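PDB 3N54: spore germination protein B3 from Bacillus subtilis subsp. subtilis, which takes part, as a lipoprotein component of a spore germinant receptor, in the germination response to a mixture of L-asparagine, glucose, fructose and potassium ions. Local coordinates for residues 78-81 and 82-86; 110-113 and 114-117; 154-157 and 158-162; 300-303 and 304-308. All coordinates share one frame; numbering follows the deposited sequence.

How the interactions relate
All four contacts are local, each spanning a turn or two of chain, and they follow one another in series without nesting or crossing. Interaction 1 is helix 79-84, directly after strand 74-77; interaction 2 is the turn that follows strand 105-109. These two touch, with E79 OE1 2.9 Å from G111 N, which links the ends of neighbouring parallel strands. Interaction 3 closes helix 152-160 ahead of strand 165-172 and stands apart from interaction 1, their centres about 17 Å from each other. Interaction 4 starts helix 306-313, much later in the sequence. It meets interaction 3 through the rings of Y158 and F305, a join between N-terminal and C-terminal portions of the chain.

Interaction 1: 78-81 and 82-86; sequences GEKL and MRNQN. With SO4 (sulfate ion), chain H.
From M82 to Q85 each backbone N reaches back four residues, M82 to G78, R83 to E79, N84 to K80 and Q85 to L81, with M82 N the straightest donor, 3.1 Å from G78 O at an N-H...O angle of 167°. On this short helix E79 and R83 lie side by side and point the same way. CG of E79 stands anti to its own nitrogen (chi1 179°) and the rest of the chain is extended, which carries the carboxylate out alongside the arginine. A single oxygen does the work: E79 OE2 takes R83 NE at 2.9 Å, on its anti lone pair, and R83 NH1 at 3.0 Å. Both approaches lie close to the guanidinium plane, although the carboxylate itself is turned 42° against that plane. The remaining guanidinium edge holds a sulfate ion, probably from the crystallisation liquor, with R83 NH2 2.9 Å from O4 and R83 NH1 3.2 Å from O2. NH1 is thus shared between two anions, which fixes the rotation of the group. The second carboxylate oxygen, E79 OE1, is bonded to the backbone N of G111, so both carboxylate oxygens are held. On the inner side M82 packs against L192 of strand 191-196. The arrangement is the classic i to i+4 glutamate-arginine salt bridge along a surface helix.

Interaction 2: 110-113 and 114-117; sequences RGNA and ADVF
In N112, CG swings anti to the backbone nitrogen (chi1 173°), and this torsion carries OD1 forward to the backbone N of D115; in D115, CG lies beside its own nitrogen (chi1 -68°), which sets the D115 carboxylate next to the same oxygen. Between the two residues begins a type I beta turn over A113 to V116, a single turn of helical backbone angles without the regular bonding of a helix. The turn is closed by V116 N, 3.1 Å from A113 O, a donor that sits well above the carbonyl plane and off the lone pairs. N112 OD1 accepts the N-H of D115 at 2.8 Å, in the plane of the amide carbonyl, so the side chain bridges to the backbone three residues on. That oxygen also comes within 3.3 Å of A114 CB. N112 OD1 and D115 OD1 are two acceptors 3.1 Å apart with no hydrogen bond between them, a closeness that is probably mildly unfavourable. The turn follows strand 105-109, the neighbour of edge strand 74-77 in the five-stranded mixed sheet, and A113, V116 and F117 rest on L76 of that edge strand. R110, just before the turn, forms a salt bridge with D180. V116 CG2 lies 3.7 Å from N112 O, and the ring of F117 approaches the carbonyl oxygen that closes the turn obliquely, with CD2 3.7 Å from A113 O.

Interaction 3: 154-157 and 158-162; sequences RASV and YSQNG
R154 and Y158 form an i to i+4 pair on the last turns of helix 152-160, where an arginine reaches the hydroxyl of a tyrosine one turn on. R154 NH2 donates to Y158 OH at 2.9 Å, and the hydroxyl sits at the edge of the guanidinium, near its plane. The two flat groups do not stack: their planes stand 59° apart, and the side chains slant across each other so that R154 CB comes 4.1 Å from Y158 CZ. CG of Y158 lies beside its backbone nitrogen (chi1 -65°), which folds the ring back over the preceding turn. As a result R154 O hangs 3.3 Å above one ring face, toward the rim, while still accepting Y158 N at 2.8 Å. The next two backbone bonds run from S159 N to A155 O and from Q160 N to S156 O. A Schellman motif then ends the helix: G162, with positive phi, is its C-prime residue, G162 N bonding to S159 O and Y163 N to Y158 O. S159 OG is hydrogen-bonded to N190 OD1 and also lies 3.1 Å from A155 O. Beyond the helix, the Y158 ring meets those of Y165 and F305, and with F305 the closest approach is CZ to CZ at 3.4 Å. L150 packs against both A155 and Y158.

Interaction 4: 300-303 and 304-308; sequences KTDP and VFLSD
D302 and L306 cross obliquely, the carboxylate of the aspartate lying across the start of helix 306-313 with its two oxygens aimed at different backbone N-H groups. CG stands anti to the D302 nitrogen (chi1 158°), which swings the acid forward over the residues that follow. OD1 is met by V304 N at 3.0 Å, on the anti side and 33° out of the carboxylate plane, an Asx turn. L306 N adds a weaker bond to the same oxygen at 3.3 Å. OD2 reaches on to S307 N at 3.1 Å, the donor lying nearly in line with the C-O bond, and L306 CB packs against that oxygen at 3.4 Å. Between its two oxygens the carboxylate thus binds N-H groups of V304 in the loop and of L306 and S307 in the first turn of the helix. F305 points its side chain away from 300-303, its backbone at positive phi. One water bridges D302 O and F305 N, 2.8 Å from the latter, and also sits over one face of the phenylalanine ring. A second joins S307 OG, 2.6 Å away, to OD2 by a weak bond. The same OD2 is held from outside by W325 NE1, while V304 packs on L204 and M208 of helix 198-208 and F305 meets the ring of Y163. The aspartate is buried, so its charge would be costly without partners. Several N-H donors and the amino end of a helix gathered round it probably stabilise the ionised form and keep its pKa low.

Interaction 1: 78-81 and 82-86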
loop_
_atom_site.group_PDB
_atom_site.type_symbol
_atom_site.label_atom_id
_atom_site.label_comp_id
_atom_site.label_asym_id
_atom_site.label_seq_id
_atom_site.Cartn_x
_atom_site.Cartn_y
_atom_site.Cartn_z
ATOM N N GLY A 78 11.012 -0.363 -0.619
ATOM C CA GLY A 78 11.526 0.499 0.433
ATOM C C GLY A 78 10.966 1.903 0.340
ATOM O O GLY A 78 10.593 2.369 -0.740
ATOM N N GLU A 79 10.938 2.580 1.481
ATOM C CA GLU A 79 10.288 3.883 1.601
ATOM C C GLU A 79 10.912 4.945 0.712
ATOM O O GLU A 79 10.207 5.640 -0.014
ATOM C CB GLU A 79 10.305 4.352 3.060
ATOM C CG GLU A 79 9.663 5.716 3.272
ATOM C CD GLU A 79 9.537 6.104 4.735
ATOM O OE1 GLU A 79 9.836 5.268 5.612
ATOM O OE2 GLU A 79 9.136 7.256 5.002
ATOM N N LYS A 80 12.229 5.077 0.773
ATOM C CA LYS A 80 12.910 6.096 -0.017
ATOM C C LYS A 80 12.662 5.889 -1.520
ATOM O O LYS A 80 12.460 6.851 -2.261
ATOM C CB LYS A 80 14.407 6.111 0.302
ATOM C CG LYS A 80 15.164 7.166 -0.474
ATOM C CD LYS A 80 16.595 7.288 -0.016
ATOM C CE LYS A 80 17.346 8.272 -0.898
ATOM N NZ LYS A 80 18.622 8.708 -0.281
ATOM N N LEU A 81 12.649 4.638 -1.961
ATOM C CA LEU A 81 12.374 4.340 -3.363
ATOM C C LEU A 81 10.963 4.770 -3.761
ATOM O O LEU A 81 10.787 5.445 -4.776
ATOM C CB LEU A 81 12.598 2.857 -3.655
ATOM C CG LEU A 81 12.282 2.430 -5.097
ATOM C CD1 LEU A 81 13.298 1.435 -5.615
ATOM C CD2 LEU A 81 10.863 1.879 -5.195
ATOM N N MET A 82 9.968 4.393 -2.963
ATOM C CA MET A 82 8.577 4.741 -3.257
ATOM C C MET A 82 8.331 6.254 -3.228
ATOM O O MET A 82 7.490 6.761 -3.976
ATOM C CB MET A 82 7.623 4.065 -2.264
ATOM C CG MET A 82 7.556 2.561 -2.372
ATOM S SD MET A 82 6.279 1.860 -1.310
ATOM C CE MET A 82 6.955 2.236 0.307
ATOM N N ARG A 83 9.032 6.961 -2.342
ATOM C CA ARG A 83 8.870 8.409 -2.229
ATOM C C ARG A 83 9.503 9.151 -3.407
ATOM O O ARG A 83 9.010 10.200 -3.804
ATOM C CB ARG A 83 9.451 8.948 -0.905
ATOM C CG ARG A 83 8.603 8.650 0.329
ATOM C CD ARG A 83 9.175 9.325 1.574
ATOM N NE ARG A 83 8.471 8.972 2.807
ATOM C CZ ARG A 83 7.364 9.560 3.257
ATOM N NH1 ARG A 83 6.826 9.148 4.395
ATOM N NH2 ARG A 83 6.786 10.548 2.587
ATOM N N ASN A 84 10.577 8.605 -3.967
ATOM C CA ASN A 84 11.311 9.287 -5.042
ATOM C C ASN A 84 11.045 8.797 -6.469
ATOM O O ASN A 84 11.389 9.492 -7.420
ATOM C CB ASN A 84 12.810 9.202 -4.769
ATOM C CG ASN A 84 13.202 9.882 -3.483
ATOM O OD1 ASN A 84 14.052 9.389 -2.749
ATOM N ND2 ASN A 84 12.576 11.016 -3.190
ATOM N N GLN A 85 10.424 7.630 -6.628
ATOM C CA GLN A 85 10.259 7.041 -7.966
ATOM C C GLN A 85 8.874 6.492 -8.238
ATOM O O GLN A 85 8.238 5.915 -7.351
ATOM C CB GLN A 85 11.247 5.896 -8.150
ATOM C CG GLN A 85 12.693 6.242 -7.861
ATOM C CD GLN A 85 13.228 7.358 -8.745
ATOM O OE1 GLN A 85 12.712 7.614 -9.839
ATOM N NE2 GLN A 85 14.270 8.029 -8.269
ATOM N N ASN A 86 8.425 6.678 -9.478
ATOM C CA ASN A 86 7.210 6.066 -9.983
ATOM C C ASN A 86 7.362 4.557 -9.813
ATOM O O ASN A 86 8.252 3.949 -10.414
ATOM C CB ASN A 86 7.012 6.441 -11.455
ATOM C CG ASN A 86 5.718 5.903 -12.035
ATOM O OD1 ASN A 86 5.362 4.741 -11.830
ATOM N ND2 ASN A 86 5.009 6.745 -12.777
HETATM S S SO4 H . 4.908 12.018 5.668
HETATM O O1 SO4 H . 6.183 12.596 6.106
HETATM O O2 SO4 H . 4.727 10.670 6.229
HETATM O O3 SO4 H . 3.784 12.826 6.141
HETATM O O4 SO4 H . 4.848 11.992 4.208
#

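Interaction 2: 110-113 and 114-117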
loop_
_atom_site.group_PDB
_atom_site.type_symbol
_atom_site.label_atom_id
_atom_site.label_comp_id
_atom_site.label_asym_id
_atom_site.label_seq_id
_atom_site.Cartn_x
_atom_site.Cartn_y
_atom_site.Cartn_z
ATOM N N ARG A 110 8.174 0.580 5.712
ATOM C CA ARG A 110 8.595 1.804 6.346
ATOM C C ARG A 110 10.095 1.615 6.463
ATOM O O ARG A 110 10.552 0.571 6.927
ATOM C CB ARG A 110 7.944 1.975 7.713
ATOM C CG ARG A 110 6.453 2.190 7.630
ATOM C CD ARG A 110 5.800 2.046 8.986
ATOM N NE ARG A 110 4.359 2.262 8.932
ATOM C CZ ARG A 110 3.751 3.436 9.103
ATOM N NH1 ARG A 110 4.446 4.544 9.346
ATOM N NH2 ARG A 110 2.424 3.502 9.039
ATOM N N GLY A 111 10.866 2.594 6.017
ATOM C CA GLY A 111 12.313 2.451 6.008
ATOM C C GLY A 111 12.754 1.486 4.913
ATOM O O GLY A 111 12.073 1.315 3.906
ATOM N N ASN A 112 13.888 0.841 5.142
ATOM C CA ASN A 112 14.531 -0.036 4.167
ATOM C C ASN A 112 13.869 -1.426 4.063
ATOM O O ASN A 112 13.707 -2.130 5.061
ATOM C CB ASN A 112 16.028 -0.123 4.525
ATOM C CG ASN A 112 16.779 -1.122 3.695
ATOM O OD1 ASN A 112 16.792 -2.321 4.001
ATOM N ND2 ASN A 112 17.453 -0.637 2.652
ATOM N N ALA A 113 13.493 -1.804 2.844
ATOM C CA ALA A 113 12.833 -3.091 2.571
ATOM C C ALA A 113 13.705 -4.315 2.852
ATOM O O ALA A 113 13.209 -5.327 3.343
ATOM C CB ALA A 113 12.345 -3.135 1.127
ATOM N N ALA A 114 14.992 -4.231 2.526
ATOM C CA ALA A 114 15.909 -5.357 2.739
ATOM C C ALA A 114 16.001 -5.746 4.225
ATOM O O ALA A 114 16.086 -6.927 4.556
ATOM C CB ALA A 114 17.297 -5.044 2.163
ATOM N N ASP A 115 15.945 -4.753 5.111
ATOM C CA ASP A 115 15.996 -5.001 6.554
ATOM C C ASP A 115 14.756 -5.699 7.117
ATOM O O ASP A 115 14.810 -6.261 8.208
ATOM C CB ASP A 115 16.213 -3.689 7.322
ATOM C CG ASP A 115 17.590 -3.091 7.091
ATOM O OD1 ASP A 115 18.391 -3.663 6.321
ATOM O OD2 ASP A 115 17.874 -2.038 7.695
ATOM N N VAL A 116 13.642 -5.652 6.391
ATOM C CA VAL A 116 12.414 -6.296 6.857
ATOM C C VAL A 116 12.508 -7.819 6.720
ATOM O O VAL A 116 11.994 -8.542 7.564
ATOM C CB VAL A 116 11.177 -5.750 6.125
ATOM C CG1 VAL A 116 9.922 -6.511 6.545
ATOM C CG2 VAL A 116 11.027 -4.260 6.403
ATOM N N PHE A 117 13.162 -8.307 5.668
ATOM C CA PHE A 117 13.384 -9.746 5.519
ATOM C C PHE A 117 14.467 -10.201 6.500
ATOM O O PHE A 117 15.565 -9.649 6.500
ATOM C CB PHE A 117 13.800 -10.102 4.084
ATOM C CG PHE A 117 12.714 -9.918 3.066
ATOM C CD1 PHE A 117 11.748 -10.900 2.879
ATOM C CD2 PHE A 117 12.669 -8.781 2.273
ATOM C CE1 PHE A 117 10.745 -10.745 1.931
ATOM C CE2 PHE A 117 11.673 -8.617 1.318
ATOM C CZ PHE A 117 10.707 -9.602 1.149
#

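Interaction 3: 154-157 and 158-162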
loop_
_atom_site.group_PDB
_atom_site.type_symbol
_atom_site.label_atom_id
_atom_site.label_comp_id
_atom_site.label_asym_id
_atom_site.label_seq_id
_atom_site.Cartn_x
_atom_site.Cartn_y
_atom_site.Cartn_z
ATOM N N ARG A 154 -3.718 -5.833 -9.803
ATOM C CA ARG A 154 -4.473 -4.637 -9.461
ATOM C C ARG A 154 -3.619 -3.376 -9.399
ATOM O O ARG A 154 -4.002 -2.349 -9.963
ATOM C CB ARG A 154 -5.189 -4.818 -8.127
ATOM C CG ARG A 154 -6.414 -5.687 -8.223
ATOM C CD ARG A 154 -7.219 -5.652 -6.931
ATOM N NE ARG A 154 -8.566 -6.175 -7.148
ATOM C CZ ARG A 154 -9.659 -5.435 -7.331
ATOM N NH1 ARG A 154 -10.828 -6.041 -7.525
ATOM N NH2 ARG A 154 -9.607 -4.100 -7.312
ATOM N N ALA A 155 -2.486 -3.448 -8.704
ATOM C CA ALA A 155 -1.626 -2.274 -8.522
ATOM C C ALA A 155 -1.232 -1.667 -9.870
ATOM O O ALA A 155 -1.300 -0.458 -10.056
ATOM C CB ALA A 155 -0.391 -2.618 -7.704
ATOM N N SER A 156 -0.852 -2.512 -10.817
ATOM C CA SER A 156 -0.465 -2.025 -12.135
ATOM C C SER A 156 -1.637 -1.362 -12.861
ATOM O O SER A 156 -1.466 -0.340 -13.506
ATOM C CB SER A 156 0.096 -3.146 -13.005
ATOM O OG SER A 156 0.637 -2.575 -14.197
ATOM N N VAL A 157 -2.824 -1.949 -12.757
ATOM C CA VAL A 157 -4.002 -1.361 -13.378
ATOM C C VAL A 157 -4.347 -0.011 -12.723
ATOM O O VAL A 157 -4.716 0.930 -13.423
ATOM C CB VAL A 157 -5.203 -2.341 -13.366
ATOM C CG1 VAL A 157 -6.507 -1.613 -13.642
ATOM C CG2 VAL A 157 -4.983 -3.455 -14.399
ATOM N N TYR A 158 -4.185 0.094 -11.403
ATOM C CA TYR A 158 -4.422 1.362 -10.709
ATOM C C TYR A 158 -3.504 2.468 -11.238
ATOM O O TYR A 158 -3.958 3.565 -11.535
ATOM C CB TYR A 158 -4.223 1.244 -9.193
ATOM C CG TYR A 158 -5.188 0.347 -8.444
ATOM C CD1 TYR A 158 -4.822 -0.202 -7.218
ATOM C CD2 TYR A 158 -6.450 0.035 -8.953
ATOM C CE1 TYR A 158 -5.693 -1.016 -6.499
ATOM C CE2 TYR A 158 -7.325 -0.785 -8.246
ATOM C CZ TYR A 158 -6.938 -1.305 -7.017
ATOM O OH TYR A 158 -7.797 -2.110 -6.309
ATOM N N SER A 159 -2.216 2.167 -11.330
ATOM C CA SER A 159 -1.227 3.105 -11.855
ATOM C C SER A 159 -1.573 3.577 -13.264
ATOM O O SER A 159 -1.606 4.780 -13.547
ATOM C CB SER A 159 0.139 2.432 -11.914
ATOM O OG SER A 159 0.546 2.009 -10.625
ATOM N N GLN A 160 -1.858 2.619 -14.132
ATOM C CA GLN A 160 -2.097 2.903 -15.538
ATOM C C GLN A 160 -3.360 3.718 -15.774
ATOM O O GLN A 160 -3.464 4.413 -16.785
ATOM C CB GLN A 160 -2.160 1.593 -16.336
ATOM C CG GLN A 160 -0.864 0.816 -16.303
ATOM C CD GLN A 160 -0.974 -0.555 -16.945
ATOM O OE1 GLN A 160 -0.781 -1.578 -16.290
ATOM N NE2 GLN A 160 -1.287 -0.582 -18.223
ATOM N N ASN A 161 -4.313 3.636 -14.850
ATOM C CA ASN A 161 -5.595 4.307 -15.019
ATOM C C ASN A 161 -5.746 5.578 -14.185
ATOM O O ASN A 161 -6.825 6.167 -14.140
ATOM C CB ASN A 161 -6.741 3.324 -14.752
ATOM C CG ASN A 161 -6.837 2.232 -15.822
ATOM O OD1 ASN A 161 -7.921 1.928 -16.311
ATOM N ND2 ASN A 161 -5.703 1.657 -16.195
ATOM N N GLY A 162 -4.662 6.015 -13.550
ATOM C CA GLY A 162 -4.661 7.278 -12.815
ATOM C C GLY A 162 -5.341 7.269 -11.455
ATOM O O GLY A 162 -5.920 8.272 -11.046
#

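Interaction 4: 300-303 and 304-308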
loop_
_atom_site.group_PDB
_atom_site.type_symbol
_atom_site.label_atom_id
_atom_site.label_comp_id
_atom_site.label_asym_id
_atom_site.label_seq_id
_atom_site.Cartn_x
_atom_site.Cartn_y
_atom_site.Cartn_z
ATOM N N LYS A 300 -3.824 15.233 0.326
ATOM C CA LYS A 300 -4.570 15.789 -0.804
ATOM C C LYS A 300 -4.850 14.765 -1.912
ATOM O O LYS A 300 -4.722 15.072 -3.108
ATOM C CB LYS A 300 -3.841 17.011 -1.385
ATOM C CG LYS A 300 -3.585 18.134 -0.377
ATOM C CD LYS A 300 -2.862 19.302 -1.040
ATOM C CE LYS A 300 -2.613 20.437 -0.065
ATOM N NZ LYS A 300 -1.821 21.542 -0.672
ATOM N N THR A 301 -5.223 13.552 -1.520
ATOM C CA THR A 301 -5.629 12.553 -2.499
ATOM C C THR A 301 -6.610 11.545 -1.906
ATOM O O THR A 301 -6.661 11.342 -0.691
ATOM C CB THR A 301 -4.416 11.832 -3.121
ATOM O OG1 THR A 301 -4.798 11.280 -4.387
ATOM C CG2 THR A 301 -3.878 10.730 -2.201
ATOM N N ASP A 302 -7.400 10.950 -2.794
ATOM C CA ASP A 302 -8.406 9.952 -2.464
ATOM C C ASP A 302 -7.858 8.591 -2.891
ATOM O O ASP A 302 -7.904 8.256 -4.078
ATOM C CB ASP A 302 -9.722 10.291 -3.187
ATOM C CG ASP A 302 -10.657 9.086 -3.359
ATOM O OD1 ASP A 302 -10.563 8.106 -2.587
ATOM O OD2 ASP A 302 -11.505 9.131 -4.287
ATOM N N PRO A 303 -7.317 7.810 -1.932
ATOM C CA PRO A 303 -6.755 6.503 -2.244
ATOM C C PRO A 303 -7.722 5.350 -1.969
ATOM O O PRO A 303 -7.288 4.201 -1.866
ATOM C CB PRO A 303 -5.573 6.420 -1.279
ATOM C CG PRO A 303 -6.057 7.170 -0.045
ATOM C CD PRO A 303 -7.144 8.124 -0.499
ATOM N N VAL A 304 -9.013 5.647 -1.855
ATOM C CA VAL A 304 -10.003 4.624 -1.513
ATOM C C VAL A 304 -11.174 4.583 -2.498
ATOM O O VAL A 304 -12.258 4.095 -2.174
ATOM C CB VAL A 304 -10.513 4.813 -0.062
ATOM C CG1 VAL A 304 -9.413 4.446 0.918
ATOM C CG2 VAL A 304 -10.993 6.234 0.160
ATOM N N PHE A 305 -10.932 5.088 -3.705
ATOM C CA PHE A 305 -11.879 4.995 -4.814
ATOM C C PHE A 305 -13.253 5.628 -4.536
ATOM O O PHE A 305 -14.272 5.160 -5.056
ATOM C CB PHE A 305 -12.006 3.522 -5.232
ATOM C CG PHE A 305 -10.676 2.859 -5.482
ATOM C CD1 PHE A 305 -10.016 2.182 -4.466
ATOM C CD2 PHE A 305 -10.065 2.951 -6.723
ATOM C CE1 PHE A 305 -8.783 1.598 -4.686
ATOM C CE2 PHE A 305 -8.834 2.368 -6.951
ATOM C CZ PHE A 305 -8.191 1.692 -5.933
ATOM N N LEU A 306 -13.282 6.693 -3.734
ATOM C CA LEU A 306 -14.526 7.445 -3.517
ATOM C C LEU A 306 -15.022 7.996 -4.851
ATOM O O LEU A 306 -16.225 8.107 -5.073
ATOM C CB LEU A 306 -14.358 8.599 -2.515
ATOM C CG LEU A 306 -14.530 8.371 -1.006
ATOM C CD1 LEU A 306 -15.838 7.648 -0.681
ATOM C CD2 LEU A 306 -13.373 7.612 -0.439
ATOM N N SER A 307 -14.080 8.351 -5.724
ATOM C CA SER A 307 -14.383 8.819 -7.077
ATOM C C SER A 307 -15.367 7.917 -7.820
ATOM O O SER A 307 -16.239 8.399 -8.540
ATOM C CB SER A 307 -13.096 8.906 -7.895
ATOM O OG SER A 307 -12.406 7.672 -7.870
ATOM N N ASP A 308 -15.219 6.607 -7.650
ATOM C CA ASP A 308 -16.070 5.644 -8.350
ATOM C C ASP A 308 -17.551 5.776 -7.997
ATOM O O ASP A 308 -18.412 5.508 -8.833
ATOM C CB ASP A 308 -15.597 4.210 -8.081
ATOM C CG ASP A 308 -14.292 3.885 -8.786
ATOM O OD1 ASP A 308 -13.949 4.577 -9.772
ATOM O OD2 ASP A 308 -13.614 2.924 -8.363
HETATM O O HOH W 1 -8.707 5.963 -5.192
HETATM O O HOH W 2 -9.955 7.806 -7.004
#